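Local coordinates for protein ABC sugar (Ribose) transporter, periplasmic substrate-binding subunit (Rhodobacter sphaeroides, PDB 3L49) that probably binds a sugar in the periplasm as the substrate-binding subunit of an ABC transporter, at residues W19-E30 / Q246-Q257. Residues are numbered along the deposited sequence; the frame is centred on the assembly and turned at random.
Sequences WDLKAYQAQIAE and QQPSEIGKLAVQ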
# COMPACT_ATOMS: atom_id res chain seq x y z
N TRP A 19 0.08 -7.50 4.20
CA TRP A 19 -0.49 -6.28 4.68
C TRP A 19 -2.00 -6.36 4.54
O TRP A 19 -2.72 -6.08 5.46
CB TRP A 19 0.09 -5.08 3.92
CG TRP A 19 -0.23 -3.73 4.48
CD1 TRP A 19 0.57 -2.94 5.21
CD2 TRP A 19 -1.44 -3.01 4.31
NE1 TRP A 19 -0.05 -1.79 5.51
CE2 TRP A 19 -1.29 -1.80 4.96
CE3 TRP A 19 -2.63 -3.26 3.65
CZ2 TRP A 19 -2.27 -0.88 5.00
CZ3 TRP A 19 -3.59 -2.35 3.69
CH2 TRP A 19 -3.42 -1.17 4.36
N ASP A 20 -2.45 -6.79 3.38
CA ASP A 20 -3.88 -6.89 3.08
C ASP A 20 -4.58 -7.85 4.02
O ASP A 20 -5.66 -7.54 4.51
CB ASP A 20 -4.09 -7.34 1.64
CG ASP A 20 -3.79 -6.25 0.63
OD1 ASP A 20 -3.05 -5.30 0.97
OD2 ASP A 20 -4.27 -6.35 -0.51
N LEU A 21 -3.96 -9.00 4.27
CA LEU A 21 -4.53 -10.01 5.14
C LEU A 21 -4.64 -9.51 6.58
O LEU A 21 -5.67 -9.71 7.22
CB LEU A 21 -3.74 -11.32 5.08
CG LEU A 21 -4.24 -12.45 6.00
CD1 LEU A 21 -5.62 -12.92 5.59
CD2 LEU A 21 -3.25 -13.62 6.08
N LYS A 22 -3.60 -8.83 7.05
CA LYS A 22 -3.60 -8.20 8.38
C LYS A 22 -4.70 -7.16 8.58
O LYS A 22 -5.35 -7.14 9.62
CB LYS A 22 -2.23 -7.59 8.71
CG LYS A 22 -1.38 -8.36 9.71
CD LYS A 22 -0.81 -9.66 9.15
CE LYS A 22 0.50 -10.04 9.84
NZ LYS A 22 1.61 -9.11 9.48
N ALA A 23 -4.92 -6.30 7.57
CA ALA A 23 -5.93 -5.25 7.66
C ALA A 23 -7.35 -5.84 7.65
O ALA A 23 -8.23 -5.41 8.42
CB ALA A 23 -5.75 -4.27 6.51
N TYR A 24 -7.55 -6.82 6.78
CA TYR A 24 -8.82 -7.51 6.57
C TYR A 24 -9.25 -8.28 7.82
O TYR A 24 -10.40 -8.19 8.24
CB TYR A 24 -8.66 -8.45 5.39
CG TYR A 24 -9.91 -9.13 4.87
CD1 TYR A 24 -10.17 -10.47 5.18
CD2 TYR A 24 -10.80 -8.46 4.04
CE1 TYR A 24 -11.30 -11.11 4.68
CE2 TYR A 24 -11.94 -9.09 3.54
CZ TYR A 24 -12.17 -10.42 3.87
OH TYR A 24 -13.28 -11.06 3.38
N GLN A 25 -8.30 -9.00 8.41
CA GLN A 25 -8.52 -9.80 9.61
C GLN A 25 -8.83 -8.92 10.82
O GLN A 25 -9.65 -9.29 11.66
CB GLN A 25 -7.27 -10.60 9.92
CG GLN A 25 -7.50 -12.05 10.23
CD GLN A 25 -7.06 -12.94 9.09
OE1 GLN A 25 -5.92 -13.41 9.05
NE2 GLN A 25 -7.96 -13.17 8.14
N ALA A 26 -8.14 -7.77 10.89
CA ALA A 26 -8.30 -6.81 11.99
C ALA A 26 -9.68 -6.18 12.01
O ALA A 26 -10.25 -5.94 13.09
CB ALA A 26 -7.24 -5.73 11.90
N GLN A 27 -10.21 -5.90 10.82
CA GLN A 27 -11.57 -5.41 10.65
C GLN A 27 -12.61 -6.41 11.16
O GLN A 27 -13.47 -6.04 11.97
CB GLN A 27 -11.86 -5.07 9.19
CG GLN A 27 -11.28 -3.75 8.75
CD GLN A 27 -11.18 -3.65 7.24
OE1 GLN A 27 -12.15 -3.33 6.57
NE2 GLN A 27 -10.01 -3.92 6.70
N ILE A 28 -12.50 -7.66 10.71
CA ILE A 28 -13.40 -8.74 11.11
C ILE A 28 -13.39 -8.90 12.63
O ILE A 28 -14.44 -8.92 13.26
CB ILE A 28 -13.05 -10.08 10.41
CG1 ILE A 28 -13.26 -9.99 8.90
CG2 ILE A 28 -13.86 -11.25 10.98
CD1 ILE A 28 -12.66 -11.17 8.11
N ALA A 29 -12.17 -8.98 13.18
CA ALA A 29 -11.95 -9.17 14.62
C ALA A 29 -12.55 -8.05 15.46
O ALA A 29 -13.14 -8.32 16.52
CB ALA A 29 -10.46 -9.29 14.91
N GLU A 30 -12.42 -6.82 14.98
CA GLU A 30 -12.92 -5.65 15.70
C GLU A 30 -14.44 -5.53 15.65
O GLU A 30 -15.07 -5.15 16.64
CB GLU A 30 -12.22 -4.36 15.23
CG GLU A 30 -12.31 -3.19 16.22
CD GLU A 30 -11.77 -3.50 17.64
OE1 GLU A 30 -10.97 -4.45 17.82
OE2 GLU A 30 -12.14 -2.77 18.59
N GLN A 246 4.46 -0.01 8.21
CA GLN A 246 3.11 0.40 8.59
C GLN A 246 2.48 -0.54 9.62
O GLN A 246 3.02 -1.59 9.92
CB GLN A 246 2.20 0.42 7.37
CG GLN A 246 2.58 1.40 6.28
CD GLN A 246 1.54 1.40 5.19
OE1 GLN A 246 0.60 2.18 5.21
NE2 GLN A 246 1.68 0.47 4.25
N GLN A 247 1.31 -0.16 10.14
CA GLN A 247 0.56 -1.02 11.05
C GLN A 247 -0.84 -1.39 10.50
O GLN A 247 -1.84 -0.80 10.95
CB GLN A 247 0.43 -0.35 12.42
CG GLN A 247 1.75 -0.05 13.11
CD GLN A 247 1.64 1.07 14.13
OE1 GLN A 247 0.57 1.30 14.70
NE2 GLN A 247 2.74 1.76 14.37
N PRO A 248 -0.91 -2.33 9.53
CA PRO A 248 -2.21 -2.73 8.96
C PRO A 248 -3.23 -3.24 9.98
O PRO A 248 -4.42 -2.93 9.86
CB PRO A 248 -1.84 -3.85 7.97
CG PRO A 248 -0.47 -4.28 8.36
CD PRO A 248 0.19 -3.05 8.86
N SER A 249 -2.77 -3.99 10.98
CA SER A 249 -3.64 -4.43 12.07
C SER A 249 -4.24 -3.27 12.86
O SER A 249 -5.40 -3.35 13.29
CB SER A 249 -2.92 -5.41 13.00
OG SER A 249 -2.73 -6.65 12.35
N GLU A 250 -3.47 -2.20 13.04
CA GLU A 250 -4.01 -0.99 13.66
C GLU A 250 -5.00 -0.26 12.78
O GLU A 250 -6.05 0.16 13.26
CB GLU A 250 -2.91 -0.03 14.09
CG GLU A 250 -2.48 -0.24 15.51
CD GLU A 250 -3.55 0.10 16.53
OE1 GLU A 250 -3.80 -0.74 17.42
OE2 GLU A 250 -4.13 1.21 16.46
N ILE A 251 -4.64 -0.11 11.50
CA ILE A 251 -5.49 0.54 10.50
C ILE A 251 -6.88 -0.10 10.44
O ILE A 251 -7.89 0.60 10.52
CB ILE A 251 -4.78 0.59 9.10
CG1 ILE A 251 -3.78 1.74 9.05
CG2 ILE A 251 -5.77 0.75 7.98
CD1 ILE A 251 -2.49 1.45 8.27
N GLY A 252 -6.93 -1.43 10.33
CA GLY A 252 -8.19 -2.15 10.30
C GLY A 252 -9.04 -1.94 11.54
O GLY A 252 -10.24 -1.68 11.45
N LYS A 253 -8.39 -2.03 12.70
CA LYS A 253 -9.01 -1.81 14.01
C LYS A 253 -9.61 -0.42 14.13
O LYS A 253 -10.73 -0.27 14.61
CB LYS A 253 -7.97 -1.98 15.11
CG LYS A 253 -8.51 -2.66 16.34
CD LYS A 253 -7.62 -2.45 17.54
CE LYS A 253 -7.80 -3.58 18.55
NZ LYS A 253 -8.14 -3.07 19.90
N LEU A 254 -8.86 0.59 13.67
CA LEU A 254 -9.25 1.99 13.81
C LEU A 254 -10.40 2.38 12.90
O LEU A 254 -11.24 3.22 13.28
CB LEU A 254 -8.05 2.90 13.54
CG LEU A 254 -6.93 3.06 14.57
CD1 LEU A 254 -5.67 3.60 13.91
CD2 LEU A 254 -7.38 3.95 15.73
N ALA A 255 -10.43 1.79 11.71
CA ALA A 255 -11.50 1.98 10.74
C ALA A 255 -12.86 1.53 11.29
O ALA A 255 -13.86 2.20 11.07
CB ALA A 255 -11.17 1.25 9.44
N VAL A 256 -12.87 0.41 12.01
CA VAL A 256 -14.09 -0.14 12.59
C VAL A 256 -14.61 0.76 13.73
O VAL A 256 -15.83 0.91 13.90
CB VAL A 256 -13.91 -1.62 13.04
CG1 VAL A 256 -15.16 -2.17 13.71
CG2 VAL A 256 -13.57 -2.48 11.85
N GLN A 257 -13.72 1.37 14.49
CA GLN A 257 -14.21 2.28 15.52
C GLN A 257 -14.59 3.66 14.99
O GLN A 257 -15.30 4.38 15.66
CB GLN A 257 -13.33 2.35 16.77
CG GLN A 257 -11.91 1.96 16.58
CD GLN A 257 -11.39 1.18 17.77
OE1 GLN A 257 -10.36 1.53 18.34
NE2 GLN A 257 -12.11 0.14 18.17
O HOH W 1 -4.68 -8.41 11.87
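With its CG swung anti to the backbone N (chi1 -169°), Trp19 lays its indole against Pro248, while Glu30, turned the same way and bent at chi2, reaches Lys253 at the other end of the contact. Pro248 CB sits over the indole face, 3.6 Å from the centroid of the five-membered ring and almost on its normal, a CH-pi contact; Ile251 CD1 adds apolar packing at Trp19 CZ2. Replacing Trp19 by alanine removes the indole, and Pro248 would probably lose its aromatic partner, with a gap beside Ile251 CD1. Trp19 NE1 and Gln246 NE2, 3.1 Å apart with ring and amide planes 24° from parallel, are both donors and not hydrogen-bonded. Gln246 OE1 bonds Ser105 OG, and its NE2 an unknown ligand, probably from the crystallisation liquor. The axes of 19-30 and 248-257 come within 7.2 Å, crossing at -34°, where Gly252 CA lies against Ala23 O (3.8 Å) and Ala26 CB (4.0 Å). Ala26 CB lies 3.3 Å from Ser249 O, and Ala23 CA makes a CA-H...O contact with Pro248 O. Beyond the glycine, Val256 CG2 packs 3.6 Å from Gln27 O. Helices 18-33 and 248-263 thus meet within one lobe of the periplasmic binding protein fold. Packing dominates, including the aliphatic parts of Glu30 and Lys253; the polar links are peripheral: one water joining Lys22 O to Ser249 OG, and a long salt bridge, Glu30 OE1 to Lys253 NZ (3.8 Å), likely secondary to Arg33 NH2 on OE2.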